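Local coordinates for protein 5-oxoprolinase subunit A (Thermus thermophilus, PDB 2DFA) that probably cleaves 5-oxoproline to L-glutamate at the cost of ATP hydrolysis, working in a complex with its partner subunits PxpB and PxpC, at residues L78-V83 and D121-R126. Numbering follows the deposited sequence.
Sequences LSPEEV and DRETAR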
loop_
_atom_site.group_PDB
_atom_site.type_symbol
_atom_site.label_atom_id
_atom_site.label_comp_id
_atom_site.label_asym_id
_atom_site.label_seq_id
_atom_site.Cartn_x
_atom_site.Cartn_y
_atom_site.Cartn_z
ATOM N N LEU A 78 -7.639 0.970 -15.864
ATOM C CA LEU A 78 -6.278 0.572 -16.215
ATOM C C LEU A 78 -6.131 0.498 -17.732
ATOM O O LEU A 78 -7.040 0.049 -18.429
ATOM C CB LEU A 78 -5.933 -0.805 -15.630
ATOM C CG LEU A 78 -5.143 -0.903 -14.322
ATOM C CD1 LEU A 78 -5.928 -0.263 -13.183
ATOM C CD2 LEU A 78 -4.869 -2.377 -14.015
ATOM N N SER A 79 -4.987 0.941 -18.242
ATOM C CA SER A 79 -4.733 0.875 -19.677
ATOM C C SER A 79 -4.414 -0.588 -19.967
ATOM O O SER A 79 -4.055 -1.335 -19.060
ATOM C CB SER A 79 -3.522 1.728 -20.055
ATOM O OG SER A 79 -2.343 1.221 -19.453
ATOM N N PRO A 80 -4.544 -1.020 -21.229
ATOM C CA PRO A 80 -4.230 -2.426 -21.496
ATOM C C PRO A 80 -2.792 -2.765 -21.105
ATOM O O PRO A 80 -2.510 -3.880 -20.645
ATOM C CB PRO A 80 -4.512 -2.575 -23.001
ATOM C CG PRO A 80 -4.477 -1.164 -23.538
ATOM C CD PRO A 80 -5.099 -0.358 -22.424
ATOM N N GLU A 81 -1.892 -1.798 -21.266
ATOM C CA GLU A 81 -0.487 -1.995 -20.913
ATOM C C GLU A 81 -0.373 -2.297 -19.416
ATOM O O GLU A 81 0.379 -3.175 -18.997
ATOM C CB GLU A 81 0.336 -0.735 -21.222
ATOM C CG GLU A 81 0.519 -0.381 -22.706
ATOM C CD GLU A 81 -0.757 0.088 -23.398
ATOM O OE1 GLU A 81 -1.625 0.700 -22.741
ATOM O OE2 GLU A 81 -0.881 -0.143 -24.619
ATOM N N GLU A 82 -1.115 -1.542 -18.610
ATOM C CA GLU A 82 -1.089 -1.733 -17.165
ATOM C C GLU A 82 -1.699 -3.082 -16.779
ATOM O O GLU A 82 -1.200 -3.749 -15.881
ATOM C CB GLU A 82 -1.822 -0.569 -16.484
ATOM C CG GLU A 82 -1.136 0.766 -16.778
ATOM C CD GLU A 82 -1.931 1.994 -16.354
ATOM O OE1 GLU A 82 -3.179 1.936 -16.272
ATOM O OE2 GLU A 82 -1.289 3.037 -16.130
ATOM N N VAL A 83 -2.769 -3.486 -17.456
ATOM C CA VAL A 83 -3.408 -4.778 -17.167
ATOM C C VAL A 83 -2.412 -5.917 -17.434
ATOM O O VAL A 83 -2.238 -6.839 -16.622
ATOM C CB VAL A 83 -4.669 -4.979 -18.047
ATOM C CG1 VAL A 83 -5.176 -6.426 -17.941
ATOM C CG2 VAL A 83 -5.756 -4.004 -17.613
ATOM N N ASP A 121 -14.868 -5.710 -22.067
ATOM C CA ASP A 121 -13.864 -4.857 -22.700
ATOM C C ASP A 121 -12.788 -5.660 -23.426
ATOM O O ASP A 121 -11.937 -6.287 -22.796
ATOM C CB ASP A 121 -13.218 -3.951 -21.648
ATOM C CG ASP A 121 -12.274 -2.941 -22.257
ATOM O OD1 ASP A 121 -12.719 -2.179 -23.140
ATOM O OD2 ASP A 121 -11.092 -2.907 -21.859
ATOM N N ARG A 122 -12.822 -5.622 -24.756
ATOM C CA ARG A 122 -11.869 -6.366 -25.575
ATOM C C ARG A 122 -10.397 -6.081 -25.310
ATOM O O ARG A 122 -9.587 -7.005 -25.314
ATOM C CB ARG A 122 -12.156 -6.150 -27.065
ATOM C CG ARG A 122 -13.368 -6.910 -27.588
ATOM C CD ARG A 122 -13.503 -6.749 -29.099
ATOM N NE ARG A 122 -14.717 -7.381 -29.613
ATOM C CZ ARG A 122 -14.875 -8.692 -29.787
ATOM N NH1 ARG A 122 -13.892 -9.534 -29.493
ATOM N NH2 ARG A 122 -16.023 -9.159 -30.259
ATOM N N GLU A 123 -10.038 -4.816 -25.100
ATOM C CA GLU A 123 -8.639 -4.489 -24.840
ATOM C C GLU A 123 -8.143 -5.083 -23.526
ATOM O O GLU A 123 -7.005 -5.542 -23.435
ATOM C CB GLU A 123 -8.425 -2.973 -24.837
ATOM C CG GLU A 123 -8.425 -2.367 -26.234
ATOM C CD GLU A 123 -7.341 -2.966 -27.111
ATOM O OE1 GLU A 123 -6.149 -2.686 -26.854
ATOM O OE2 GLU A 123 -7.680 -3.730 -28.046
ATOM N N THR A 124 -8.996 -5.069 -22.509
ATOM C CA THR A 124 -8.624 -5.631 -21.218
ATOM C C THR A 124 -8.506 -7.144 -21.363
ATOM O O THR A 124 -7.554 -7.750 -20.886
ATOM C CB THR A 124 -9.688 -5.331 -20.148
ATOM O OG1 THR A 124 -9.708 -3.926 -19.878
ATOM C CG2 THR A 124 -9.374 -6.087 -18.861
ATOM N N ALA A 125 -9.491 -7.747 -22.019
ATOM C CA ALA A 125 -9.494 -9.192 -22.239
ATOM C C ALA A 125 -8.233 -9.621 -22.986
ATOM O O ALA A 125 -7.591 -10.606 -22.628
ATOM C CB ALA A 125 -10.730 -9.595 -23.034
ATOM N N ARG A 126 -7.888 -8.882 -24.032
ATOM C CA ARG A 126 -6.698 -9.187 -24.820
ATOM C C ARG A 126 -5.425 -9.071 -23.984
ATOM O O ARG A 126 -4.535 -9.917 -24.086
ATOM C CB ARG A 126 -6.606 -8.247 -26.029
ATOM C CG ARG A 126 -5.293 -8.341 -26.794
ATOM C CD ARG A 126 -5.275 -7.404 -28.005
ATOM N NE ARG A 126 -3.950 -7.333 -28.620
ATOM C CZ ARG A 126 -2.953 -6.561 -28.190
ATOM N NH1 ARG A 126 -3.117 -5.774 -27.133
ATOM N NH2 ARG A 126 -1.783 -6.578 -28.819
#
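P80 puts its CB and CG against the first turn of helix 122-135: CB lies 3.9 Å from the backbone O of E123, and CG lies 4.0 Å from OE1 of the same residue. The E123 chain leaves with CG anti to its carbonyl carbon and then bends at chi2 (-59°), which swings the carboxylate toward the proline, bringing OE1 beside CG, instead of sending it straight out; the two side chains run at a slant to one another. One turn deeper, V83 takes over. Its CG1, anti to the backbone N (chi1 169°), reaches the carbonyl O of T124 at 4.0 Å and the T124 methyl CG2 at 4.3 Å. V83 and T124 are buried, whereas E123 lies at the exposed margin. V83 also packs on A127 and I128 further along helix 122-135.

Each helix start is tied up within its own segment. S79 and E82 trade bonds: E82 N gives to S79 OG, and S79 N gives almost straight (170°) to E82 OE1, which also makes a salt bridge with R74 of the second subunit. On the other side, D121 OD2 takes two donors from T124, the hydroxyl OG1 at 2.6 Å on its anti lone pair and the backbone N from above the carboxylate plane. The OG1 bond fixes the rotation of the T124 side chain, leaving its methyl CG2 facing V83, while the N-H bond caps the helix.

What joins helices 80-100 and 122-135 here is van der Waals packing between their N-terminal turns, one opened by an S79-E82 capping box, the other by an aspartate N-cap.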